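Local coordinates for 336aa long hypothetical dTDP-glucose 4,6-dehydratase (Pyrococcus horikoshii, PDB 2HUN), which binds NAD in a Rossmann fold and probably acts as a dTDP-glucose 4,6-dehydratase, removing water from a nucleotide-activated sugar, at residues V123-D128 with R225-V230; L161-T166 with A173-C178; L283-I288 with L292-K297. All blocks are in the same frame, centred on the assembly; numbering follows the deposited sequence.

Contact 1 (V123-D128 with R225-V230). With NAD (nicotinamide-adenine-dinucleotide), chain C.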
loop_
_atom_site.group_PDB
_atom_site.type_symbol
_atom_site.label_atom_id
_atom_site.label_comp_id
_atom_site.label_asym_id
_atom_site.label_seq_id
_atom_site.Cartn_x
_atom_site.Cartn_y
_atom_site.Cartn_z
ATOM N N VAL A 123 15.040 7.815 -3.482
ATOM C CA VAL A 123 14.479 8.089 -2.166
ATOM C C VAL A 123 13.009 8.455 -2.353
ATOM O O VAL A 123 12.687 9.438 -3.016
ATOM C CB VAL A 123 15.194 9.254 -1.454
ATOM C CG1 VAL A 123 14.418 9.642 -0.199
ATOM C CG2 VAL A 123 16.621 8.847 -1.083
ATOM N N HIS A 124 12.130 7.645 -1.773
ATOM C CA HIS A 124 10.679 7.840 -1.841
ATOM C C HIS A 124 10.245 8.553 -0.562
ATOM O O HIS A 124 10.407 8.010 0.542
ATOM C CB HIS A 124 9.992 6.470 -1.937
ATOM C CG HIS A 124 8.498 6.530 -2.022
ATOM N ND1 HIS A 124 7.832 6.978 -3.141
ATOM C CD2 HIS A 124 7.543 6.149 -1.143
ATOM C CE1 HIS A 124 6.529 6.865 -2.950
ATOM N NE2 HIS A 124 6.328 6.364 -1.745
ATOM N N VAL A 125 9.707 9.765 -0.710
ATOM C CA VAL A 125 9.247 10.555 0.432
ATOM C C VAL A 125 7.776 10.241 0.758
ATOM O O VAL A 125 6.892 10.329 -0.103
ATOM C CB VAL A 125 9.411 12.075 0.165
ATOM C CG1 VAL A 125 9.016 12.874 1.414
ATOM C CG2 VAL A 125 10.857 12.380 -0.197
ATOM N N SER A 126 7.519 9.878 2.010
ATOM C CA SER A 126 6.168 9.528 2.423
ATOM C C SER A 126 5.769 10.247 3.717
ATOM O O SER A 126 6.498 11.125 4.197
ATOM C CB SER A 126 6.063 8.004 2.576
ATOM O OG SER A 126 4.717 7.574 2.680
ATOM N N THR A 127 4.637 9.845 4.295
ATOM C CA THR A 127 4.101 10.505 5.487
ATOM C C THR A 127 3.806 9.665 6.727
ATOM O O THR A 127 3.546 8.462 6.645
ATOM C CB THR A 127 2.796 11.239 5.126
ATOM O OG1 THR A 127 2.196 11.777 6.308
ATOM C CG2 THR A 127 1.828 10.285 4.475
ATOM N N ASP A 128 3.811 10.335 7.877
ATOM C CA ASP A 128 3.528 9.697 9.161
ATOM C C ASP A 128 2.062 9.266 9.211
ATOM O O ASP A 128 1.665 8.459 10.053
ATOM C CB ASP A 128 3.842 10.668 10.315
ATOM C CG ASP A 128 2.947 11.922 10.316
ATOM O OD1 ASP A 128 2.431 12.318 9.250
ATOM O OD2 ASP A 128 2.777 12.524 11.398
ATOM N N ARG A 225 17.726 17.825 5.714
ATOM C CA ARG A 225 19.003 17.244 6.115
ATOM C C ARG A 225 18.881 15.732 6.245
ATOM O O ARG A 225 19.802 14.990 5.870
ATOM C CB ARG A 225 19.479 17.866 7.434
ATOM C CG ARG A 225 20.002 19.299 7.275
ATOM C CD ARG A 225 20.213 19.998 8.616
ATOM N NE ARG A 225 20.660 21.384 8.453
ATOM C CZ ARG A 225 21.902 21.749 8.138
ATOM N NH1 ARG A 225 22.844 20.830 7.953
ATOM N NH2 ARG A 225 22.206 23.034 7.993
ATOM N N ALA A 226 17.742 15.278 6.768
ATOM C CA ALA A 226 17.490 13.851 6.919
ATOM C C ALA A 226 17.418 13.185 5.542
ATOM O O ALA A 226 18.017 12.136 5.330
ATOM C CB ALA A 226 16.181 13.623 7.679
ATOM N N ILE A 227 16.681 13.785 4.611
ATOM C CA ILE A 227 16.568 13.225 3.267
ATOM C C ILE A 227 17.958 13.102 2.637
ATOM O O ILE A 227 18.291 12.077 2.033
ATOM C CB ILE A 227 15.668 14.105 2.359
ATOM C CG1 ILE A 227 14.226 14.086 2.882
ATOM C CG2 ILE A 227 15.733 13.605 0.912
ATOM C CD1 ILE A 227 13.228 14.907 2.064
ATOM N N GLU A 228 18.766 14.147 2.781
ATOM C CA GLU A 228 20.120 14.147 2.236
ATOM C C GLU A 228 20.891 12.958 2.791
ATOM O O GLU A 228 21.538 12.215 2.049
ATOM C CB GLU A 228 20.853 15.443 2.609
ATOM C CG GLU A 228 22.354 15.423 2.289
ATOM C CD GLU A 228 23.074 16.716 2.654
ATOM O OE1 GLU A 228 22.850 17.245 3.764
ATOM O OE2 GLU A 228 23.882 17.198 1.833
ATOM N N LEU A 229 20.813 12.790 4.110
ATOM C CA LEU A 229 21.498 11.714 4.801
ATOM C C LEU A 229 21.035 10.352 4.287
ATOM O O LEU A 229 21.851 9.469 4.036
ATOM C CB LEU A 229 21.236 11.831 6.307
ATOM C CG LEU A 229 22.297 11.283 7.254
ATOM C CD1 LEU A 229 23.670 11.828 6.874
ATOM C CD2 LEU A 229 21.943 11.695 8.681
ATOM N N VAL A 230 19.722 10.187 4.146
ATOM C CA VAL A 230 19.150 8.940 3.656
ATOM C C VAL A 230 19.619 8.701 2.215
ATOM O O VAL A 230 19.932 7.580 1.840
ATOM C CB VAL A 230 17.593 8.975 3.698
ATOM C CG1 VAL A 230 17.014 7.775 2.949
ATOM C CG2 VAL A 230 17.110 8.953 5.142
HETATM P PA NAD C . 3.087 20.490 -1.833
HETATM O O1A NAD C . 1.644 20.280 -2.029
HETATM O O2A NAD C . 3.577 21.809 -1.340
HETATM O O5B NAD C . 3.800 20.219 -3.243
HETATM C C5B NAD C . 3.633 19.009 -3.996
HETATM C C4B NAD C . 4.388 19.279 -5.304
HETATM O O4B NAD C . 4.352 18.115 -6.153
HETATM C C3B NAD C . 3.731 20.440 -6.104
HETATM O O3B NAD C . 4.736 21.349 -6.582
HETATM C C2B NAD C . 2.940 19.702 -7.200
HETATM O O2B NAD C . 2.693 20.428 -8.404
HETATM C C1B NAD C . 3.792 18.451 -7.418
HETATM N N9A NAD C . 3.037 17.286 -7.929
HETATM C C8A NAD C . 1.928 16.718 -7.418
HETATM N N7A NAD C . 1.568 15.688 -8.183
HETATM C C5A NAD C . 2.435 15.584 -9.185
HETATM C C6A NAD C . 2.580 14.713 -10.301
HETATM N N6A NAD C . 1.745 13.716 -10.560
HETATM N N1A NAD C . 3.676 14.949 -11.165
HETATM C C2A NAD C . 4.568 16.003 -10.914
HETATM N N3A NAD C . 4.428 16.823 -9.865
HETATM C C4A NAD C . 3.383 16.609 -9.024
HETATM O O3 NAD C . 3.466 19.462 -0.681
HETATM P PN NAD C . 4.764 19.095 0.147
HETATM O O1N NAD C . 4.319 19.354 1.547
HETATM O O2N NAD C . 5.942 19.875 -0.284
HETATM O O5D NAD C . 4.899 17.490 0.013
HETATM C C5D NAD C . 6.060 16.821 -0.487
HETATM C C4D NAD C . 6.002 15.332 -0.062
HETATM O O4D NAD C . 6.225 15.197 1.352
HETATM C C3D NAD C . 4.657 14.674 -0.394
HETATM O O3D NAD C . 4.916 13.357 -0.947
HETATM C C2D NAD C . 3.943 14.598 0.984
HETATM O O2D NAD C . 3.053 13.477 1.014
HETATM C C1D NAD C . 5.123 14.475 1.935
HETATM N N1N NAD C . 4.884 14.988 3.299
HETATM C C2N NAD C . 4.685 16.382 3.574
HETATM C C3N NAD C . 4.477 16.789 4.904
HETATM C C7N NAD C . 4.266 18.275 5.274
HETATM O O7N NAD C . 4.265 18.595 6.470
HETATM N N7N NAD C . 4.110 19.175 4.311
HETATM C C4N NAD C . 4.462 15.831 5.949
HETATM C C5N NAD C . 4.657 14.465 5.659
HETATM C C6N NAD C . 4.871 14.030 4.341
#

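Contact 2 (L161-T166 with A173-C178). With NAD (nicotinamide-adenine-dinucleotide), chain C.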
loop_
_atom_site.group_PDB
_atom_site.type_symbol
_atom_site.label_atom_id
_atom_site.label_comp_id
_atom_site.label_asym_id
_atom_site.label_seq_id
_atom_site.Cartn_x
_atom_site.Cartn_y
_atom_site.Cartn_z
ATOM N N LEU A 161 4.566 -0.458 -3.306
ATOM C CA LEU A 161 5.123 -0.703 -4.636
ATOM C C LEU A 161 6.634 -0.521 -4.590
ATOM O O LEU A 161 7.378 -1.321 -5.151
ATOM C CB LEU A 161 4.522 0.251 -5.677
ATOM C CG LEU A 161 3.005 0.190 -5.873
ATOM C CD1 LEU A 161 2.596 1.147 -6.989
ATOM C CD2 LEU A 161 2.584 -1.226 -6.204
ATOM N N VAL A 162 7.088 0.525 -3.910
ATOM C CA VAL A 162 8.520 0.768 -3.808
ATOM C C VAL A 162 9.243 -0.406 -3.151
ATOM O O VAL A 162 10.299 -0.823 -3.617
ATOM C CB VAL A 162 8.824 2.057 -3.018
ATOM C CG1 VAL A 162 10.318 2.189 -2.787
ATOM C CG2 VAL A 162 8.321 3.259 -3.797
ATOM N N LEU A 163 8.681 -0.939 -2.071
ATOM C CA LEU A 163 9.298 -2.066 -1.379
ATOM C C LEU A 163 9.385 -3.273 -2.317
ATOM O O LEU A 163 10.418 -3.934 -2.401
ATOM C CB LEU A 163 8.486 -2.427 -0.133
ATOM C CG LEU A 163 8.492 -1.398 1.011
ATOM C CD1 LEU A 163 7.557 -1.843 2.129
ATOM C CD2 LEU A 163 9.902 -1.234 1.538
ATOM N N GLY A 164 8.299 -3.533 -3.035
ATOM C CA GLY A 164 8.252 -4.661 -3.949
ATOM C C GLY A 164 9.187 -4.564 -5.137
ATOM O O GLY A 164 9.916 -5.510 -5.438
ATOM N N TRP A 165 9.156 -3.427 -5.823
ATOM C CA TRP A 165 10.008 -3.208 -6.991
ATOM C C TRP A 165 11.490 -3.247 -6.617
ATOM O O TRP A 165 12.314 -3.778 -7.358
ATOM C CB TRP A 165 9.669 -1.866 -7.643
ATOM C CG TRP A 165 8.783 -1.974 -8.865
ATOM C CD1 TRP A 165 9.131 -1.675 -10.151
ATOM C CD2 TRP A 165 7.406 -2.372 -8.906
ATOM N NE1 TRP A 165 8.060 -1.856 -10.990
ATOM C CE2 TRP A 165 6.985 -2.282 -10.254
ATOM C CE3 TRP A 165 6.484 -2.791 -7.936
ATOM C CZ2 TRP A 165 5.682 -2.595 -10.658
ATOM C CZ3 TRP A 165 5.187 -3.105 -8.338
ATOM C CH2 TRP A 165 4.800 -3.004 -9.690
ATOM N N THR A 166 11.820 -2.692 -5.456
ATOM C CA THR A 166 13.197 -2.663 -4.988
ATOM C C THR A 166 13.788 -4.073 -4.888
ATOM O O THR A 166 14.921 -4.309 -5.312
ATOM C CB THR A 166 13.289 -1.969 -3.611
ATOM O OG1 THR A 166 12.942 -0.584 -3.753
ATOM C CG2 THR A 166 14.698 -2.078 -3.039
ATOM N N ALA A 173 16.901 1.693 -3.376
ATOM C CA ALA A 173 15.869 2.615 -2.936
ATOM C C ALA A 173 15.508 2.542 -1.461
ATOM O O ALA A 173 15.453 1.462 -0.880
ATOM C CB ALA A 173 14.619 2.395 -3.771
ATOM N N SER A 174 15.267 3.707 -0.867
ATOM C CA SER A 174 14.855 3.804 0.531
ATOM C C SER A 174 13.582 4.646 0.575
ATOM O O SER A 174 13.269 5.356 -0.380
ATOM C CB SER A 174 15.926 4.475 1.392
ATOM O OG SER A 174 17.092 3.684 1.483
ATOM N N ILE A 175 12.856 4.554 1.685
ATOM C CA ILE A 175 11.622 5.304 1.878
ATOM C C ILE A 175 11.759 6.132 3.150
ATOM O O ILE A 175 12.322 5.665 4.142
ATOM C CB ILE A 175 10.407 4.358 2.067
ATOM C CG1 ILE A 175 10.143 3.556 0.790
ATOM C CG2 ILE A 175 9.173 5.160 2.465
ATOM C CD1 ILE A 175 9.134 2.431 0.990
ATOM N N THR A 176 11.262 7.366 3.116
ATOM C CA THR A 176 11.286 8.212 4.303
ATOM C C THR A 176 9.845 8.557 4.695
ATOM O O THR A 176 8.963 8.669 3.833
ATOM C CB THR A 176 12.063 9.531 4.061
ATOM O OG1 THR A 176 11.481 10.243 2.961
ATOM C CG2 THR A 176 13.524 9.237 3.746
ATOM N N ARG A 177 9.608 8.703 5.994
ATOM C CA ARG A 177 8.290 9.069 6.506
ATOM C C ARG A 177 8.516 10.115 7.589
ATOM O O ARG A 177 9.160 9.847 8.610
ATOM C CB ARG A 177 7.560 7.840 7.080
ATOM C CG ARG A 177 7.030 6.875 6.019
ATOM C CD ARG A 177 6.540 5.577 6.637
ATOM N NE ARG A 177 6.020 4.633 5.647
ATOM C CZ ARG A 177 5.874 3.330 5.887
ATOM N NH1 ARG A 177 6.214 2.841 7.075
ATOM N NH2 ARG A 177 5.388 2.522 4.953
ATOM N N CYS A 178 7.986 11.312 7.365
ATOM C CA CYS A 178 8.170 12.404 8.309
ATOM C C CYS A 178 6.865 12.983 8.836
ATOM O O CYS A 178 5.797 12.810 8.244
ATOM C CB CYS A 178 8.959 13.528 7.639
ATOM S SG CYS A 178 8.015 14.305 6.310
HETATM P PA NAD C . 3.087 20.490 -1.833
HETATM O O1A NAD C . 1.644 20.280 -2.029
HETATM O O2A NAD C . 3.577 21.809 -1.340
HETATM O O5B NAD C . 3.800 20.219 -3.243
HETATM C C5B NAD C . 3.633 19.009 -3.996
HETATM C C4B NAD C . 4.388 19.279 -5.304
HETATM O O4B NAD C . 4.352 18.115 -6.153
HETATM C C3B NAD C . 3.731 20.440 -6.104
HETATM O O3B NAD C . 4.736 21.349 -6.582
HETATM C C2B NAD C . 2.940 19.702 -7.200
HETATM O O2B NAD C . 2.693 20.428 -8.404
HETATM C C1B NAD C . 3.792 18.451 -7.418
HETATM N N9A NAD C . 3.037 17.286 -7.929
HETATM C C8A NAD C . 1.928 16.718 -7.418
HETATM N N7A NAD C . 1.568 15.688 -8.183
HETATM C C5A NAD C . 2.435 15.584 -9.185
HETATM C C6A NAD C . 2.580 14.713 -10.301
HETATM N N6A NAD C . 1.745 13.716 -10.560
HETATM N N1A NAD C . 3.676 14.949 -11.165
HETATM C C2A NAD C . 4.568 16.003 -10.914
HETATM N N3A NAD C . 4.428 16.823 -9.865
HETATM C C4A NAD C . 3.383 16.609 -9.024
HETATM O O3 NAD C . 3.466 19.462 -0.681
HETATM P PN NAD C . 4.764 19.095 0.147
HETATM O O1N NAD C . 4.319 19.354 1.547
HETATM O O2N NAD C . 5.942 19.875 -0.284
HETATM O O5D NAD C . 4.899 17.490 0.013
HETATM C C5D NAD C . 6.060 16.821 -0.487
HETATM C C4D NAD C . 6.002 15.332 -0.062
HETATM O O4D NAD C . 6.225 15.197 1.352
HETATM C C3D NAD C . 4.657 14.674 -0.394
HETATM O O3D NAD C . 4.916 13.357 -0.947
HETATM C C2D NAD C . 3.943 14.598 0.984
HETATM O O2D NAD C . 3.053 13.477 1.014
HETATM C C1D NAD C . 5.123 14.475 1.935
HETATM N N1N NAD C . 4.884 14.988 3.299
HETATM C C2N NAD C . 4.685 16.382 3.574
HETATM C C3N NAD C . 4.477 16.789 4.904
HETATM C C7N NAD C . 4.266 18.275 5.274
HETATM O O7N NAD C . 4.265 18.595 6.470
HETATM N N7N NAD C . 4.110 19.175 4.311
HETATM C C4N NAD C . 4.462 15.831 5.949
HETATM C C5N NAD C . 4.657 14.465 5.659
HETATM C C6N NAD C . 4.871 14.030 4.341
#

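Contact 3 (L283-I288 with L292-K297)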
loop_
_atom_site.group_PDB
_atom_site.type_symbol
_atom_site.label_atom_id
_atom_site.label_comp_id
_atom_site.label_asym_id
_atom_site.label_seq_id
_atom_site.Cartn_x
_atom_site.Cartn_y
_atom_site.Cartn_z
ATOM N N LEU A 283 5.680 9.291 15.391
ATOM C CA LEU A 283 6.675 8.418 14.786
ATOM C C LEU A 283 7.890 8.212 15.680
ATOM O O LEU A 283 8.384 9.144 16.314
ATOM C CB LEU A 283 7.162 8.989 13.450
ATOM C CG LEU A 283 6.152 9.271 12.339
ATOM C CD1 LEU A 283 6.918 9.534 11.050
ATOM C CD2 LEU A 283 5.213 8.098 12.158
ATOM N N ASP A 284 8.359 6.970 15.712
ATOM C CA ASP A 284 9.541 6.586 16.468
ATOM C C ASP A 284 10.675 6.682 15.439
ATOM O O ASP A 284 10.753 5.852 14.536
ATOM C CB ASP A 284 9.406 5.133 16.938
ATOM C CG ASP A 284 10.645 4.625 17.660
ATOM O OD1 ASP A 284 11.769 5.079 17.336
ATOM O OD2 ASP A 284 10.492 3.749 18.541
ATOM N N SER A 285 11.537 7.687 15.558
ATOM C CA SER A 285 12.638 7.832 14.606
ATOM C C SER A 285 13.996 7.362 15.137
ATOM O O SER A 285 15.033 7.942 14.815
ATOM C CB SER A 285 12.744 9.287 14.127
ATOM O OG SER A 285 12.854 10.181 15.220
ATOM N N TRP A 286 13.991 6.303 15.936
ATOM C CA TRP A 286 15.236 5.765 16.482
ATOM C C TRP A 286 16.114 5.109 15.408
ATOM O O TRP A 286 17.341 5.192 15.463
ATOM C CB TRP A 286 14.937 4.735 17.573
ATOM C CG TRP A 286 16.158 4.032 18.050
ATOM C CD1 TRP A 286 16.454 2.706 17.899
ATOM C CD2 TRP A 286 17.279 4.620 18.723
ATOM N NE1 TRP A 286 17.691 2.432 18.437
ATOM C CE2 TRP A 286 18.220 3.588 18.948
ATOM C CE3 TRP A 286 17.583 5.920 19.158
ATOM C CZ2 TRP A 286 19.449 3.817 19.590
ATOM C CZ3 TRP A 286 18.806 6.146 19.797
ATOM C CH2 TRP A 286 19.722 5.097 20.005
ATOM N N LYS A 287 15.487 4.460 14.434
ATOM C CA LYS A 287 16.230 3.779 13.374
ATOM C C LYS A 287 17.221 4.699 12.665
ATOM O O LYS A 287 18.409 4.394 12.571
ATOM C CB LYS A 287 15.255 3.182 12.358
ATOM C CG LYS A 287 15.900 2.384 11.224
ATOM C CD LYS A 287 14.819 1.718 10.381
ATOM C CE LYS A 287 15.390 0.902 9.243
ATOM N NZ LYS A 287 14.296 0.265 8.450
ATOM N N ILE A 288 16.732 5.833 12.178
ATOM C CA ILE A 288 17.589 6.770 11.477
ATOM C C ILE A 288 18.618 7.376 12.425
ATOM O O ILE A 288 19.743 7.679 12.021
ATOM C CB ILE A 288 16.745 7.872 10.772
ATOM C CG1 ILE A 288 17.600 8.573 9.714
ATOM C CG2 ILE A 288 16.200 8.872 11.793
ATOM C CD1 ILE A 288 16.826 9.558 8.850
ATOM N N LEU A 292 22.017 6.195 10.800
ATOM C CA LEU A 292 22.600 7.314 10.072
ATOM C C LEU A 292 23.027 8.498 10.931
ATOM O O LEU A 292 23.500 9.508 10.408
ATOM C CB LEU A 292 21.620 7.784 8.997
ATOM C CG LEU A 292 20.963 6.685 8.159
ATOM C CD1 LEU A 292 20.166 7.321 7.019
ATOM C CD2 LEU A 292 22.019 5.739 7.615
ATOM N N LYS A 293 22.858 8.380 12.245
ATOM C CA LYS A 293 23.240 9.445 13.167
ATOM C C LYS A 293 22.513 10.766 12.940
ATOM O O LYS A 293 23.055 11.832 13.233
ATOM C CB LYS A 293 24.752 9.688 13.107
ATOM C CG LYS A 293 25.576 8.658 13.856
ATOM C CD LYS A 293 25.342 7.267 13.313
ATOM C CE LYS A 293 26.102 6.201 14.094
ATOM N NZ LYS A 293 25.857 4.866 13.466
ATOM N N TRP A 294 21.289 10.706 12.424
ATOM C CA TRP A 294 20.519 11.924 12.203
ATOM C C TRP A 294 19.943 12.475 13.507
ATOM O O TRP A 294 19.364 11.732 14.296
ATOM C CB TRP A 294 19.350 11.684 11.249
ATOM C CG TRP A 294 18.499 12.923 11.107
ATOM C CD1 TRP A 294 18.805 14.048 10.397
ATOM C CD2 TRP A 294 17.244 13.183 11.748
ATOM N NE1 TRP A 294 17.818 14.995 10.557
ATOM C CE2 TRP A 294 16.849 14.489 11.382
ATOM C CE3 TRP A 294 16.414 12.440 12.601
ATOM C CZ2 TRP A 294 15.661 15.069 11.836
ATOM C CZ3 TRP A 294 15.233 13.015 13.051
ATOM C CH2 TRP A 294 14.868 14.319 12.667
ATOM N N ARG A 295 20.088 13.782 13.706
ATOM C CA ARG A 295 19.557 14.477 14.878
ATOM C C ARG A 295 19.025 15.834 14.400
ATOM O O ARG A 295 19.564 16.421 13.458
ATOM C CB ARG A 295 20.660 14.745 15.913
ATOM C CG ARG A 295 21.404 13.526 16.454
ATOM C CD ARG A 295 20.672 12.878 17.619
ATOM N NE ARG A 295 21.479 11.818 18.229
ATOM C CZ ARG A 295 21.085 11.077 19.256
ATOM N NH1 ARG A 295 19.889 11.281 19.794
ATOM N NH2 ARG A 295 21.882 10.132 19.740
ATOM N N PRO A 296 17.956 16.348 15.028
ATOM C CA PRO A 296 17.471 17.654 14.567
ATOM C C PRO A 296 18.553 18.687 14.877
ATOM O O PRO A 296 19.214 18.609 15.923
ATOM C CB PRO A 296 16.211 17.871 15.399
ATOM C CG PRO A 296 15.710 16.470 15.601
ATOM C CD PRO A 296 16.983 15.722 15.941
ATOM N N LYS A 297 18.745 19.641 13.971
ATOM C CA LYS A 297 19.759 20.680 14.162
ATOM C C LYS A 297 19.180 21.892 14.895
ATOM O O LYS A 297 19.902 22.649 15.542
ATOM C CB LYS A 297 20.317 21.117 12.800
ATOM C CG LYS A 297 21.263 22.310 12.851
ATOM C CD LYS A 297 21.692 22.738 11.447
ATOM C CE LYS A 297 22.597 23.965 11.485
ATOM N NZ LYS A 297 23.859 23.697 12.238
#

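Contact 1 (V123-D128 with R225-V230)
V125 and I227 meet through their methyl ends, V125 CG2 lying 4.1 Å from I227 CD1. The two side chains cross at about a right angle. V123 touches I227 and V230: its CG2 is 4.2 Å from V230 CG1, and its CG1 is 4.3 Å from I227 CG2. The valine's two branches are thus divided between two residues one helical turn apart. V125 is divided in another way. Its CG1 stands anti to the backbone N (chi1 -176°) and lies 3.6 Å from the ribose oxygen O4D of NAD, while CG2 is left for the helix. Further along the strand, S126 O is 3.3 Å from C6N of the nicotinamide ring, and T127 CB also packs on C6N. Strand 121-127 is held in the sheet by backbone bonds of V123 and V125 to H81 and of H124 to T176. The helix segment runs roughly antiparallel to the strand segment, at 148°, with axes 9.8 Å apart. This is the helix-on-sheet layering of a Rossmann fold. No hydrogen bond joins the segments, so the contact rests on branched aliphatic groups, and V125 carries that apolar layer up to the cofactor.

Contact 2 (L161-T166 with A173-C178)
A173 CB meets T166 OG1 at 3.4 Å, at the start of the strand segment. This CB points toward helix 150-168, with V162 CG1 at 4.4 Å. The T166 hydroxyl is turned back on its own helix: OG1 sits anti to the carbonyl carbon (chi1 -66°) and donates to V162 O at 2.7 Å. V162 O also accepts the helical bond from T166 N, and the two donors come from opposite faces of its carbonyl plane. A valine in place of this threonine would probably leave V162 O with the backbone donor alone and set a methyl, without that bond, against A173 CB. I175 is the main apolar partner. Its CG1 meets V162 CG1 at 3.8 Å, the two side chains reaching toward each other tip to tip. Its CD1 touches L163 CD2, also at 3.8 Å, and those two side chains cross at about a right angle. S174 before it points away from the helix, and R177 after it forms a salt bridge with D159 of the same helix. C178 brings the strand to NAD: SG is 3.4 Å from C5N of the nicotinamide, and the backbone O is 3.3 Å from the same atom. On the helix, L161, L163 and W165 also pack on the second subunit, another copy of this protein. The helix and strand segments run nearly antiparallel, at 164°, as consecutive elements of the Rossmann fold. Segment 173-178 pairs with strand 121-127 on one side and reaches strand 239-242 on the other. Helix 150-168 lies over it with helix 96-116 alongside, where V162 touches T106 and L110.

Contact 3 (L283-I288 with L292-K297)
I288 O accepts the backbone N of L292 at 3.0 Å, the i to i+4 bond that closes the last turn of helix 286-292. The two segments bracket this short helix, with an Asx turn just ahead of it: D284 OD1 accepts W286 N at 2.9 Å, met nearly along the C-O axis. At I288 O, the L292 donor sits above the carbonyl plane, with an N-H...O angle of 139°. A weak second bond comes from W294 N at 3.4 Å, and it is much straighter, at 169°. K293 lies between the two donors and leaves helical geometry with positive phi, which turns the chain so that W294 folds back over the helix.

The packing centres on I288, which has the largest share of the buried surface. With chi1 at -163° its CG1 branch extends away from the backbone N, where it touches both L292 CD1 and W294 CB, each 3.9 Å away. Its CG2 meets W294 CE3 at 3.7 Å, coming to the ring obliquely. P296 N lies over one face of the indole, offset toward the rim. Outside the two segments, I288 packs on V230, and W294 on A226 and L229, so the helix end and its loop lie against helix 220-233, while I288, L292 and W294 also touch strand 239-242. S285 OG bonds to S243 OG. That same S285 OG lies at the indole edge, near the ring plane, 4.3 Å from W294 CZ3.

Overall arrangement
Contacts 1 and 2 lie in the buried Rossmann core, while contact 3 is only partly buried. The first two share one sheet: strands 121-127 and 172-182 are neighbours, with S126 N probably bonded to T176 O. Helices 220-233 and 150-168 cover its opposite sides. Both contacts reach the nicotinamide end of NAD; contact 3 does not. Contacts 1 and 2 join their segments by aliphatic packing without a hydrogen bond between them. Contact 3 is local in sequence and combines backbone bonds with an indole. It backs onto both segments of contact 1, where L292 packs on L229 and L283 on D128. Contact 2 alone borders the second subunit.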